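Local coordinates for protein PipY (Synechococcus elongatus, PDB 5NM8) that binds pyridoxal 5'-phosphate and is probably involved in keeping the cellular supply of this cofactor in balance, at residues 166-171 / 190-195; 118-123 / 154-159; 18-23 / 206-211; 147-152 / 186-191. All coordinates share one frame; numbering follows the deposited sequence.

Interaction 1. Residues 166-171 / 190-195; sequences ALFAQA and LSMGMS. With PLP (pyridoxal-5'-phosphate), chain C.
Helix 161-181 of a beta-alpha-beta unit packs against the chain beyond strand 189-191, F168 meeting M192 there in a Met-aromatic contact. SD of M192 lies 3.7 Å from CD1 of F168 and approaches obliquely, 46° off the ring normal, while CG of the methionine sits over one face of the ring. The methionine runs antiparallel to the phenylalanine side chain, which carries CE of M192 to within 3.5 Å of the backbone O of F168. With CG placed between backbone N and carbonyl carbon (chi1 52°) and the chain extended from there, the sulfur also arrives 3.9 Å from CB of A171. CD2 of L190 rests 3.9 Å from the backbone O of A171. In this TIM-barrel fold the cofactor is held by loops that follow the strands, and here the chain runs on from strand 189-191, past the helix, to the phosphate. G193 comes obliquely to the ring, its N 3.9 Å from CZ of F168; its backbone angles would jam a side chain against the carbonyl O of M192, which calls for glycine. M194 then lays CG 3.6 Å from C6 of the PLP pyridine, and its bend at chi3 brings CE toward O4P. S195 donates two hydrogen bonds to O1P of PLP, from N at 2.9 Å and from OG at 2.6 Å. That hydroxyl is also hydrogen-bonded to the backbone N of Q214.

Interaction 2. Residues 118-123 / 154-159; sequences KLLPDP and IAPLGL
D122 and P156 cross obliquely where two loops meet near the surface, with OD2 of D122 3.6 Å from CA of P156. The aspartate places CG opposite its own N (chi1 -173°), which swings the carboxylate across to the other loop. No direct hydrogen bond joins the segments; three waters do the work. Two of them donate to OD2 of D122, at 2.6 Å and 2.7 Å from that atom, and pass a second hydrogen to the carbonyl oxygens of I154 and A155 respectively. The third donates to OD1 of D122, 2.5 Å away, and accepts from the backbone N of L157; OD1 is also hydrogen-bonded to the N of N124. Both carboxylate oxygens thus have two partners each, which should fix the rotation of the group. These loops follow strands 112-116 and 147-152, adjacent strands of the TIM barrel, and I154 at the start of the second loop reaches the bound PLP. P156 opens a type II beta turn ending at L159, with G158 in its third position at positive phi. CG of the proline sits against a carbonyl, 3.4 Å from the backbone O of P121, and makes an apolar contact with CB of L120. L120 and L159 reach toward each other tip to tip, CD1 to CD1 at 3.9 Å, each having CG beside its backbone N. Within the first loop K118, extended as far as a bend at chi3, folds NZ back to 3.0 Å from the backbone O of D122, and the same ammonium group is hydrogen-bonded to the backbone O of K125.

Interaction 3. Residues 18-23 / 206-211; sequences SVQLIA and ATWIRV. With PLP (pyridoxal-5'-phosphate), chain C.
Strands 20-23 and 208-211 run parallel, their axes at 29°, and Q20 and I22 alone on the first strand make the four backbone bonds: Q20 N to T207 O, I209 N to Q20 O, I22 N to I209 O and V211 N to I22 O, all 2.8 to 3.0 Å. On one face of the sheet Q20 and W208 lie side by side, CB of Q20 standing over the six-membered ring, 3.9 Å from its centroid, in a CH-pi contact. I22 crosses the same indole at about a right angle, CG1 3.4 Å from CE3 of W208. Further along this face R210 bends at chi3 and presents its guanidinium edge in plane to the cofactor: NE donates to N1 of PLP at 3.0 Å and 174°, with a weak bond from NH2. A donor aimed at N1 is consistent with an unprotonated pyridine nitrogen, as in alanine racemase. On the other face L21 sends CD1 between its neighbours, 3.9 Å from CB of V211 and 4.0 Å from CG1 of I209. Helices 4-14, 198-203 and 213-216 pack over that side, whereas inside the barrel W208 meets H43 edge-to-face and the inclined rings of H68 and W87.

Interaction 4. Residues 147-152 / 186-191; sequences QIRGLM and RLTELS
R149 and R186 lay their guanidinium groups alongside each other, nearly parallel, at the start of a parallel strand pair, the two strands of a beta-alpha-beta unit in the TIM barrel. Backbone bonds set the pairing: E189 N donates to R149 O at 2.9 Å, L151 N to E189 O, and S191 N to L151 O at 2.8 Å and 177°. L187, the centre of an inverse gamma turn, precedes this ladder. Among charged and polar groups, the guanidinium planes are 15° apart, and NH2 of R149 lies over one face of R186, 3.5 Å from its NH1. This closeness of like charges is probably eased by the long salt bridge from R149 to OE2 of E189, in which no N-H points at the oxygen. The bends of R149 at chi2 and chi3 carry NH2 to OG1 of T188, which accepts a hydrogen bond of 3.3 Å; that hydroxyl passes its own hydrogen to OE2 of E189. The other carboxylate oxygen, OE1, is hydrogen-bonded to T207. Apolar contacts line the opposite face, CG2 of I148 meeting CD2 of L187 at 4.0 Å and CB of L151 meeting CD2 of L190 at 4.2 Å. At the outer end one water donates to I148 O and accepts from R186 N, 2.6 Å from each.

Overall arrangement
Interactions 3 and 4 end one run of parallel strands, and interaction 1 helps close it into a barrel: L190 O lies 2.9 Å from T207 N and G193 O 2.8 Å from R210 N, both probable hydrogen bonds. T207 OG1 adds another, 2.7 Å from E189 OE1. Interactions 1 and 4 share S191, whose hydroxyl is hydrogen-bonded to R210 NH1 and H89 ND1, second shell to the pyridine contact of interaction 3, while M152 touches PLP itself. S195 of interaction 1 binds the phosphate, and T213, G212 and N47 also hydrogen-bond the cofactor. Interaction 2 lies toward the surface, its centre about 11 Å from that of interaction 1, yet I154 CG1 is 3.7 Å from R210 NH2.

Interaction 1. Residues 166-171 / 190-195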
loop_
_atom_site.group_PDB
_atom_site.type_symbol
_atom_site.label_atom_id
_atom_site.label_comp_id
_atom_site.label_asym_id
_atom_site.label_seq_id
_atom_site.Cartn_x
_atom_site.Cartn_y
_atom_site.Cartn_z
ATOM N N ALA A 166 11.989 2.164 15.153
ATOM C CA ALA A 166 11.535 3.495 15.632
ATOM C C ALA A 166 10.726 4.253 14.582
ATOM O O ALA A 166 9.776 4.965 14.897
ATOM C CB ALA A 166 12.714 4.361 16.095
ATOM N N LEU A 167 11.055 4.045 13.325
ATOM C CA LEU A 167 10.291 4.670 12.213
ATOM C C LEU A 167 8.867 4.130 12.203
ATOM O O LEU A 167 7.913 4.887 12.072
ATOM C CB LEU A 167 10.956 4.380 10.894
ATOM C CG LEU A 167 10.192 4.687 9.608
ATOM C CD1 LEU A 167 10.016 6.187 9.450
ATOM C CD2 LEU A 167 10.846 4.076 8.405
ATOM N N PHE A 168 8.719 2.802 12.331
ATOM C CA PHE A 168 7.383 2.186 12.280
ATOM C C PHE A 168 6.532 2.597 13.507
ATOM O O PHE A 168 5.310 2.826 13.399
ATOM C CB PHE A 168 7.499 0.657 12.150
ATOM C CG PHE A 168 8.078 0.175 10.824
ATOM C CD1 PHE A 168 7.964 0.924 9.656
ATOM C CD2 PHE A 168 8.639 -1.096 10.726
ATOM C CE1 PHE A 168 8.489 0.460 8.454
ATOM C CE2 PHE A 168 9.117 -1.576 9.513
ATOM C CZ PHE A 168 9.035 -0.796 8.376
ATOM N N ALA A 169 7.173 2.713 14.658
ATOM C CA ALA A 169 6.516 3.199 15.880
ATOM C C ALA A 169 6.086 4.657 15.708
ATOM O O ALA A 169 4.938 5.053 16.062
ATOM C CB ALA A 169 7.439 3.077 17.062
ATOM N N GLN A 170 6.977 5.463 15.133
ATOM C CA GLN A 170 6.617 6.839 14.805
ATOM C C GLN A 170 5.423 6.910 13.811
ATOM O O GLN A 170 4.556 7.783 13.944
ATOM C CB GLN A 170 7.836 7.655 14.354
ATOM C CG GLN A 170 7.530 9.156 14.261
ATOM C CD GLN A 170 8.580 9.971 13.509
ATOM O OE1 GLN A 170 9.708 9.520 13.291
ATOM N NE2 GLN A 170 8.198 11.178 13.108
ATOM N N ALA A 171 5.324 5.973 12.863
ATOM C CA ALA A 171 4.223 5.973 11.911
ATOM C C ALA A 171 2.926 5.701 12.647
ATOM O O ALA A 171 1.906 6.333 12.381
ATOM C CB ALA A 171 4.403 4.944 10.834
ATOM N N LEU A 190 -2.212 0.732 8.607
ATOM C CA LEU A 190 -0.794 1.110 8.515
ATOM C C LEU A 190 -0.163 0.156 7.533
ATOM O O LEU A 190 -0.116 -1.067 7.766
ATOM C CB LEU A 190 -0.127 1.008 9.866
ATOM C CG LEU A 190 -0.434 2.119 10.840
ATOM C CD1 LEU A 190 0.056 1.787 12.218
ATOM C CD2 LEU A 190 0.263 3.399 10.369
ATOM N N SER A 191 0.228 0.676 6.394
ATOM C CA SER A 191 0.830 -0.118 5.324
ATOM C C SER A 191 2.324 0.070 5.461
ATOM O O SER A 191 2.905 1.144 5.105
ATOM C CB SER A 191 0.312 0.322 3.982
ATOM O OG SER A 191 1.025 -0.292 2.897
ATOM N N MET A 192 2.949 -0.944 6.070
ATOM C CA MET A 192 4.374 -0.909 6.353
ATOM C C MET A 192 4.926 -2.279 6.577
ATOM O O MET A 192 4.217 -3.189 7.118
ATOM C CB MET A 192 4.708 0.030 7.541
ATOM C CG MET A 192 3.972 -0.154 8.818
ATOM S SD MET A 192 4.279 1.167 10.049
ATOM C CE MET A 192 3.852 0.236 11.503
ATOM N N GLY A 193 6.185 -2.426 6.185
ATOM C CA GLY A 193 6.903 -3.672 6.313
ATOM C C GLY A 193 7.009 -4.373 4.964
ATOM O O GLY A 193 6.007 -4.643 4.298
ATOM N N MET A 194 8.222 -4.709 4.600
ATOM C CA MET A 194 8.537 -5.412 3.385
ATOM C C MET A 194 9.382 -6.627 3.745
ATOM O O MET A 194 9.454 -6.982 4.935
ATOM C CB MET A 194 9.232 -4.464 2.434
ATOM C CG MET A 194 8.364 -3.251 2.115
ATOM S SD MET A 194 9.216 -1.758 1.503
ATOM C CE MET A 194 10.438 -2.467 0.421
ATOM N N SER A 195 10.000 -7.281 2.765
ATOM C CA SER A 195 10.652 -8.576 3.016
ATOM C C SER A 195 11.609 -8.559 4.172
ATOM O O SER A 195 11.606 -9.453 4.989
ATOM C CB SER A 195 11.385 -9.101 1.788
ATOM O OG SER A 195 10.470 -9.628 0.843
HETATM N N1 PLP C . 6.492 -2.199 -1.185
HETATM C C2 PLP C . 6.920 -1.269 -2.069
HETATM C C2A PLP C . 6.382 0.137 -2.064
HETATM C C3 PLP C . 7.955 -1.628 -3.051
HETATM O O3 PLP C . 8.417 -0.713 -3.934
HETATM C C4 PLP C . 8.475 -3.012 -3.054
HETATM C C4A PLP C . 9.527 -3.400 -4.030
HETATM C C5 PLP C . 7.919 -3.942 -2.034
HETATM C C6 PLP C . 6.947 -3.470 -1.164
HETATM C C5A PLP C . 8.420 -5.363 -1.948
HETATM O O4P PLP C . 9.795 -5.322 -1.511
HETATM P P PLP C . 10.548 -6.689 -1.076
HETATM O O1P PLP C . 9.573 -7.343 -0.111
HETATM O O2P PLP C . 11.815 -6.201 -0.463
HETATM O O3P PLP C . 10.779 -7.484 -2.362
#

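Interaction 2. Residues 118-123 / 154-159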
loop_
_atom_site.group_PDB
_atom_site.type_symbol
_atom_site.label_atom_id
_atom_site.label_comp_id
_atom_site.label_asym_id
_atom_site.label_seq_id
_atom_site.Cartn_x
_atom_site.Cartn_y
_atom_site.Cartn_z
ATOM N N LYS A 118 6.531 10.714 4.544
ATOM C CA LYS A 118 7.957 10.671 4.695
ATOM C C LYS A 118 8.307 11.140 6.110
ATOM O O LYS A 118 8.124 12.315 6.413
ATOM C CB LYS A 118 8.608 11.550 3.667
ATOM C CG LYS A 118 10.139 11.636 3.833
ATOM C CD LYS A 118 10.784 12.434 2.714
ATOM C CE LYS A 118 10.647 11.696 1.386
ATOM N NZ LYS A 118 11.528 12.245 0.333
ATOM N N LEU A 119 8.794 10.237 6.963
ATOM C CA LEU A 119 9.129 10.609 8.349
ATOM C C LEU A 119 10.637 10.752 8.597
ATOM O O LEU A 119 11.041 11.198 9.698
ATOM C CB LEU A 119 8.531 9.593 9.350
ATOM C CG LEU A 119 7.015 9.479 9.327
ATOM C CD1 LEU A 119 6.455 8.303 10.116
ATOM C CD2 LEU A 119 6.350 10.798 9.709
ATOM N N LEU A 120 11.445 10.318 7.641
ATOM C CA LEU A 120 12.899 10.399 7.712
ATOM C C LEU A 120 13.369 10.792 6.321
ATOM O O LEU A 120 12.643 10.556 5.379
ATOM C CB LEU A 120 13.498 9.021 8.011
ATOM C CG LEU A 120 13.480 8.482 9.423
ATOM C CD1 LEU A 120 14.195 7.156 9.428
ATOM C CD2 LEU A 120 14.209 9.423 10.367
ATOM N N PRO A 121 14.560 11.417 6.193
ATOM C CA PRO A 121 15.108 11.736 4.859
ATOM C C PRO A 121 15.230 10.462 4.017
ATOM O O PRO A 121 15.601 9.419 4.557
ATOM C CB PRO A 121 16.500 12.295 5.171
ATOM C CG PRO A 121 16.381 12.817 6.582
ATOM C CD PRO A 121 15.480 11.854 7.280
ATOM N N ASP A 122 14.862 10.549 2.751
ATOM C CA ASP A 122 14.937 9.422 1.828
ATOM C C ASP A 122 14.991 10.017 0.407
ATOM O O ASP A 122 13.974 10.500 -0.118
ATOM C CB ASP A 122 13.728 8.483 1.987
ATOM C CG ASP A 122 13.859 7.189 1.138
ATOM O OD1 ASP A 122 14.871 7.054 0.381
ATOM O OD2 ASP A 122 12.966 6.303 1.273
ATOM N N PRO A 123 16.171 9.988 -0.223
ATOM C CA PRO A 123 16.249 10.499 -1.604
ATOM C C PRO A 123 15.678 9.533 -2.622
ATOM O O PRO A 123 15.532 9.910 -3.763
ATOM C CB PRO A 123 17.761 10.683 -1.805
ATOM C CG PRO A 123 18.364 9.591 -0.986
ATOM C CD PRO A 123 17.461 9.436 0.221
ATOM N N ILE A 154 7.616 3.718 4.094
ATOM C CA ILE A 154 8.656 2.894 3.487
ATOM C C ILE A 154 9.990 3.350 4.132
ATOM O O ILE A 154 10.291 4.571 4.177
ATOM C CB ILE A 154 8.761 3.139 1.976
ATOM C CG1 ILE A 154 7.417 2.935 1.258
ATOM C CG2 ILE A 154 9.845 2.273 1.358
ATOM C CD1 ILE A 154 7.338 3.587 -0.116
ATOM N N ALA A 155 10.759 2.396 4.646
ATOM C CA ALA A 155 12.054 2.700 5.261
ATOM C C ALA A 155 13.045 3.168 4.197
ATOM O O ALA A 155 13.133 2.550 3.146
ATOM C CB ALA A 155 12.606 1.496 5.997
ATOM N N PRO A 156 13.792 4.255 4.480
ATOM C CA PRO A 156 14.962 4.531 3.682
ATOM C C PRO A 156 15.875 3.325 3.630
ATOM O O PRO A 156 15.966 2.568 4.594
ATOM C CB PRO A 156 15.692 5.647 4.478
ATOM C CG PRO A 156 14.632 6.266 5.305
ATOM C CD PRO A 156 13.631 5.217 5.593
ATOM N N LEU A 157 16.602 3.196 2.537
ATOM C CA LEU A 157 17.585 2.121 2.372
ATOM C C LEU A 157 18.646 2.174 3.431
ATOM O O LEU A 157 19.040 3.254 3.872
ATOM C CB LEU A 157 18.248 2.206 0.984
ATOM C CG LEU A 157 17.326 2.015 -0.211
ATOM C CD1 LEU A 157 18.177 1.970 -1.489
ATOM C CD2 LEU A 157 16.449 0.757 -0.054
ATOM N N GLY A 158 19.081 1.006 3.889
ATOM C CA GLY A 158 20.194 0.931 4.807
ATOM C C GLY A 158 19.945 1.288 6.271
ATOM O O GLY A 158 20.863 1.334 7.014
ATOM N N LEU A 159 18.720 1.549 6.709
ATOM C CA LEU A 159 18.488 1.693 8.147
ATOM C C LEU A 159 18.890 0.470 8.932
ATOM O O LEU A 159 18.748 -0.644 8.473
ATOM C CB LEU A 159 16.998 1.932 8.431
ATOM C CG LEU A 159 16.395 3.270 8.039
ATOM C CD1 LEU A 159 15.064 3.362 8.778
ATOM C CD2 LEU A 159 17.262 4.482 8.380
HETATM O O HOH W 1 10.871 6.832 2.691
HETATM O O HOH W 2 13.623 3.809 0.639
HETATM O O HOH W 3 16.789 5.491 0.829
#

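Interaction 3. Residues 18-23 / 206-211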
loop_
_atom_site.group_PDB
_atom_site.type_symbol
_atom_site.label_atom_id
_atom_site.label_comp_id
_atom_site.label_asym_id
_atom_site.label_seq_id
_atom_site.Cartn_x
_atom_site.Cartn_y
_atom_site.Cartn_z
ATOM N N SER A 18 -4.984 -9.525 12.745
ATOM C CA SER A 18 -5.017 -8.106 12.384
ATOM C C SER A 18 -4.150 -7.717 11.128
ATOM O O SER A 18 -4.232 -6.577 10.635
ATOM C CB SER A 18 -4.593 -7.268 13.586
ATOM O OG SER A 18 -3.250 -7.484 14.006
ATOM N N VAL A 19 -3.290 -8.631 10.653
ATOM C CA VAL A 19 -2.349 -8.296 9.591
ATOM C C VAL A 19 -2.774 -8.995 8.356
ATOM O O VAL A 19 -3.084 -10.180 8.402
ATOM C CB VAL A 19 -0.895 -8.634 9.972
ATOM C CG1 VAL A 19 0.077 -8.250 8.873
ATOM C CG2 VAL A 19 -0.522 -7.905 11.248
ATOM N N GLN A 20 -2.836 -8.267 7.242
ATOM C CA GLN A 20 -3.005 -8.900 5.930
ATOM C C GLN A 20 -1.762 -8.732 5.110
ATOM O O GLN A 20 -1.079 -7.670 5.139
ATOM C CB GLN A 20 -4.232 -8.335 5.221
ATOM C CG GLN A 20 -5.495 -8.613 6.058
ATOM C CD GLN A 20 -6.755 -8.062 5.438
ATOM O OE1 GLN A 20 -7.311 -8.666 4.514
ATOM N NE2 GLN A 20 -7.182 -6.880 5.898
ATOM N N LEU A 21 -1.459 -9.764 4.372
ATOM C CA LEU A 21 -0.298 -9.803 3.546
ATOM C C LEU A 21 -0.655 -9.337 2.140
ATOM O O LEU A 21 -1.637 -9.839 1.558
ATOM C CB LEU A 21 0.182 -11.234 3.475
ATOM C CG LEU A 21 1.195 -11.548 2.388
ATOM C CD1 LEU A 21 2.437 -10.737 2.673
ATOM C CD2 LEU A 21 1.464 -13.025 2.412
ATOM N N ILE A 22 0.125 -8.415 1.580
ATOM C CA ILE A 22 0.054 -8.085 0.135
ATOM C C ILE A 22 1.254 -8.776 -0.520
ATOM O O ILE A 22 2.417 -8.521 -0.142
ATOM C CB ILE A 22 0.104 -6.542 -0.169
ATOM C CG1 ILE A 22 -1.106 -5.819 0.423
ATOM C CG2 ILE A 22 0.206 -6.301 -1.692
ATOM C CD1 ILE A 22 -1.012 -4.323 0.572
ATOM N N ALA A 23 0.998 -9.636 -1.487
ATOM C CA ALA A 23 2.032 -10.310 -2.209
ATOM C C ALA A 23 2.518 -9.388 -3.353
ATOM O O ALA A 23 1.785 -9.069 -4.281
ATOM C CB ALA A 23 1.517 -11.669 -2.735
ATOM N N ALA A 206 1.500 -2.584 12.109
ATOM C CA ALA A 206 1.150 -2.703 10.697
ATOM C C ALA A 206 -0.115 -3.535 10.543
ATOM O O ALA A 206 -0.295 -4.522 11.249
ATOM C CB ALA A 206 2.298 -3.361 9.936
ATOM N N THR A 207 -0.990 -3.142 9.639
ATOM C CA THR A 207 -2.156 -3.926 9.298
ATOM C C THR A 207 -2.060 -4.524 7.887
ATOM O O THR A 207 -2.816 -5.457 7.560
ATOM C CB THR A 207 -3.418 -3.085 9.396
ATOM O OG1 THR A 207 -3.366 -1.975 8.469
ATOM C CG2 THR A 207 -3.557 -2.543 10.842
ATOM N N TRP A 208 -1.213 -3.936 7.041
ATOM C CA TRP A 208 -0.885 -4.439 5.696
ATOM C C TRP A 208 0.607 -4.532 5.614
ATOM O O TRP A 208 1.288 -3.537 5.915
ATOM C CB TRP A 208 -1.413 -3.527 4.560
ATOM C CG TRP A 208 -2.846 -3.502 4.460
ATOM C CD1 TRP A 208 -3.662 -2.635 5.069
ATOM C CD2 TRP A 208 -3.693 -4.411 3.730
ATOM N NE1 TRP A 208 -4.972 -2.946 4.799
ATOM C CE2 TRP A 208 -5.013 -4.029 3.970
ATOM C CE3 TRP A 208 -3.459 -5.495 2.922
ATOM C CZ2 TRP A 208 -6.101 -4.675 3.361
ATOM C CZ3 TRP A 208 -4.529 -6.160 2.330
ATOM C CH2 TRP A 208 -5.821 -5.760 2.562
ATOM N N ILE A 209 1.145 -5.708 5.278
ATOM C CA ILE A 209 2.536 -5.820 4.963
ATOM C C ILE A 209 2.680 -6.101 3.489
ATOM O O ILE A 209 1.737 -6.563 2.835
ATOM C CB ILE A 209 3.311 -6.838 5.860
ATOM C CG1 ILE A 209 2.713 -8.260 5.745
ATOM C CG2 ILE A 209 3.288 -6.386 7.327
ATOM C CD1 ILE A 209 3.661 -9.333 6.322
ATOM N N ARG A 210 3.845 -5.812 2.943
ATOM C CA ARG A 210 4.031 -5.801 1.480
ATOM C C ARG A 210 5.257 -6.581 1.169
ATOM O O ARG A 210 6.368 -6.056 1.229
ATOM C CB ARG A 210 4.143 -4.340 0.943
ATOM C CG ARG A 210 2.920 -3.468 1.225
ATOM C CD ARG A 210 3.062 -2.000 0.719
ATOM N NE ARG A 210 4.443 -1.547 0.878
ATOM C CZ ARG A 210 4.939 -0.842 1.887
ATOM N NH1 ARG A 210 4.182 -0.342 2.829
ATOM N NH2 ARG A 210 6.216 -0.563 1.870
ATOM N N VAL A 211 5.087 -7.873 0.879
ATOM C CA VAL A 211 6.228 -8.742 0.754
ATOM C C VAL A 211 6.391 -9.252 -0.662
ATOM O O VAL A 211 5.475 -9.858 -1.231
ATOM C CB VAL A 211 6.105 -9.912 1.749
ATOM C CG1 VAL A 211 7.226 -10.855 1.587
ATOM C CG2 VAL A 211 6.132 -9.422 3.202
HETATM N N1 PLP C . 6.492 -2.199 -1.185
HETATM C C2 PLP C . 6.920 -1.269 -2.069
HETATM C C2A PLP C . 6.382 0.137 -2.064
HETATM C C3 PLP C . 7.955 -1.628 -3.051
HETATM O O3 PLP C . 8.417 -0.713 -3.934
HETATM C C4 PLP C . 8.475 -3.012 -3.054
HETATM C C4A PLP C . 9.527 -3.400 -4.030
HETATM C C5 PLP C . 7.919 -3.942 -2.034
HETATM C C6 PLP C . 6.947 -3.470 -1.164
HETATM C C5A PLP C . 8.420 -5.363 -1.948
HETATM O O4P PLP C . 9.795 -5.322 -1.511
HETATM P P PLP C . 10.548 -6.689 -1.076
HETATM O O1P PLP C . 9.573 -7.343 -0.111
HETATM O O2P PLP C . 11.815 -6.201 -0.463
HETATM O O3P PLP C . 10.779 -7.484 -2.362
HETATM O O HOH W 4 -1.789 -5.397 13.259
HETATM O O HOH W 5 -5.620 -5.810 7.754
#

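Interaction 4. Residues 147-152 / 186-191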
loop_
_atom_site.group_PDB
_atom_site.type_symbol
_atom_site.label_atom_id
_atom_site.label_comp_id
_atom_site.label_asym_id
_atom_site.label_seq_id
_atom_site.Cartn_x
_atom_site.Cartn_y
_atom_site.Cartn_z
ATOM N N GLN A 147 -11.871 6.490 -0.315
ATOM C CA GLN A 147 -11.843 6.127 1.058
ATOM C C GLN A 147 -10.431 6.220 1.539
ATOM O O GLN A 147 -9.601 5.291 1.294
ATOM C CB GLN A 147 -12.361 4.730 1.233
ATOM C CG GLN A 147 -13.790 4.617 0.804
ATOM C CD GLN A 147 -14.223 3.201 0.769
ATOM O OE1 GLN A 147 -14.224 2.531 1.798
ATOM N NE2 GLN A 147 -14.530 2.709 -0.420
ATOM N N ILE A 148 -10.132 7.263 2.281
ATOM C CA ILE A 148 -8.795 7.334 2.896
ATOM C C ILE A 148 -8.705 6.455 4.170
ATOM O O ILE A 148 -9.341 6.767 5.215
ATOM C CB ILE A 148 -8.413 8.772 3.186
ATOM C CG1 ILE A 148 -8.414 9.531 1.879
ATOM C CG2 ILE A 148 -7.039 8.856 3.882
ATOM C CD1 ILE A 148 -8.228 11.010 2.021
ATOM N N ARG A 149 -7.878 5.405 4.121
ATOM C CA ARG A 149 -7.884 4.379 5.177
ATOM C C ARG A 149 -6.673 4.298 6.047
ATOM O O ARG A 149 -6.685 3.612 7.069
ATOM C CB ARG A 149 -8.111 2.996 4.593
ATOM C CG ARG A 149 -9.413 2.789 3.834
ATOM C CD ARG A 149 -10.669 3.193 4.636
ATOM N NE ARG A 149 -10.784 2.294 5.759
ATOM C CZ ARG A 149 -11.342 1.088 5.709
ATOM N NH1 ARG A 149 -11.958 0.663 4.606
ATOM N NH2 ARG A 149 -11.302 0.331 6.789
ATOM N N GLY A 150 -5.608 4.973 5.674
ATOM C CA GLY A 150 -4.393 4.835 6.440
ATOM C C GLY A 150 -3.198 5.542 5.880
ATOM O O GLY A 150 -3.313 6.354 4.940
ATOM N N LEU A 151 -2.060 5.212 6.481
ATOM C CA LEU A 151 -0.759 5.699 6.112
ATOM C C LEU A 151 0.108 4.584 5.548
ATOM O O LEU A 151 -0.025 3.427 5.975
ATOM C CB LEU A 151 -0.046 6.287 7.321
ATOM C CG LEU A 151 -0.691 7.440 8.078
ATOM C CD1 LEU A 151 0.313 8.020 9.068
ATOM C CD2 LEU A 151 -1.197 8.521 7.148
ATOM N N MET A 152 0.994 4.935 4.617
ATOM C CA MET A 152 2.032 4.064 4.100
ATOM C C MET A 152 3.379 4.650 4.437
ATOM O O MET A 152 3.637 5.818 4.135
ATOM C CB MET A 152 1.965 3.865 2.582
ATOM C CG MET A 152 3.086 2.981 2.046
ATOM S SD MET A 152 3.233 3.100 0.239
ATOM C CE MET A 152 3.647 1.417 0.054
ATOM N N ARG A 186 -11.694 7.243 8.514
ATOM C CA ARG A 186 -11.557 5.839 8.999
ATOM C C ARG A 186 -10.065 5.465 8.727
ATOM O O ARG A 186 -9.801 4.657 7.867
ATOM C CB ARG A 186 -12.555 4.921 8.204
ATOM C CG ARG A 186 -12.633 3.440 8.583
ATOM C CD ARG A 186 -13.847 2.663 8.006
ATOM N NE ARG A 186 -14.152 1.503 8.857
ATOM C CZ ARG A 186 -14.562 0.264 8.475
ATOM N NH1 ARG A 186 -14.784 -0.063 7.196
ATOM N NH2 ARG A 186 -14.765 -0.695 9.418
ATOM N N LEU A 187 -9.147 6.077 9.474
ATOM C CA LEU A 187 -7.698 5.838 9.373
ATOM C C LEU A 187 -7.244 4.615 10.186
ATOM O O LEU A 187 -6.446 4.714 11.097
ATOM C CB LEU A 187 -6.896 7.030 9.867
ATOM C CG LEU A 187 -6.765 8.262 8.988
ATOM C CD1 LEU A 187 -5.919 9.260 9.759
ATOM C CD2 LEU A 187 -6.118 7.964 7.637
ATOM N N THR A 188 -7.738 3.462 9.804
ATOM C CA THR A 188 -7.544 2.267 10.571
ATOM C C THR A 188 -6.307 1.439 10.150
ATOM O O THR A 188 -6.001 0.404 10.774
ATOM C CB THR A 188 -8.785 1.406 10.441
ATOM O OG1 THR A 188 -9.066 1.151 9.058
ATOM C CG2 THR A 188 -9.970 2.141 11.083
ATOM N N GLU A 189 -5.631 1.837 9.088
ATOM C CA GLU A 189 -4.619 0.981 8.503
ATOM C C GLU A 189 -3.212 1.599 8.551
ATOM O O GLU A 189 -3.036 2.812 8.450
ATOM C CB GLU A 189 -5.002 0.643 7.055
ATOM C CG GLU A 189 -6.437 0.214 6.828
ATOM C CD GLU A 189 -6.797 -1.088 7.519
ATOM O OE1 GLU A 189 -5.936 -2.019 7.619
ATOM O OE2 GLU A 189 -7.947 -1.158 7.964
ATOM N N LEU A 190 -2.212 0.732 8.607
ATOM C CA LEU A 190 -0.794 1.110 8.515
ATOM C C LEU A 190 -0.163 0.156 7.533
ATOM O O LEU A 190 -0.116 -1.067 7.766
ATOM C CB LEU A 190 -0.127 1.008 9.866
ATOM C CG LEU A 190 -0.434 2.119 10.840
ATOM C CD1 LEU A 190 0.056 1.787 12.218
ATOM C CD2 LEU A 190 0.263 3.399 10.369
ATOM N N SER A 191 0.228 0.676 6.394
ATOM C CA SER A 191 0.830 -0.118 5.324
ATOM C C SER A 191 2.324 0.070 5.461
ATOM O O SER A 191 2.905 1.144 5.105
ATOM C CB SER A 191 0.312 0.322 3.982
ATOM O OG SER A 191 1.025 -0.292 2.897
HETATM O O HOH W 6 -11.670 7.710 5.967
#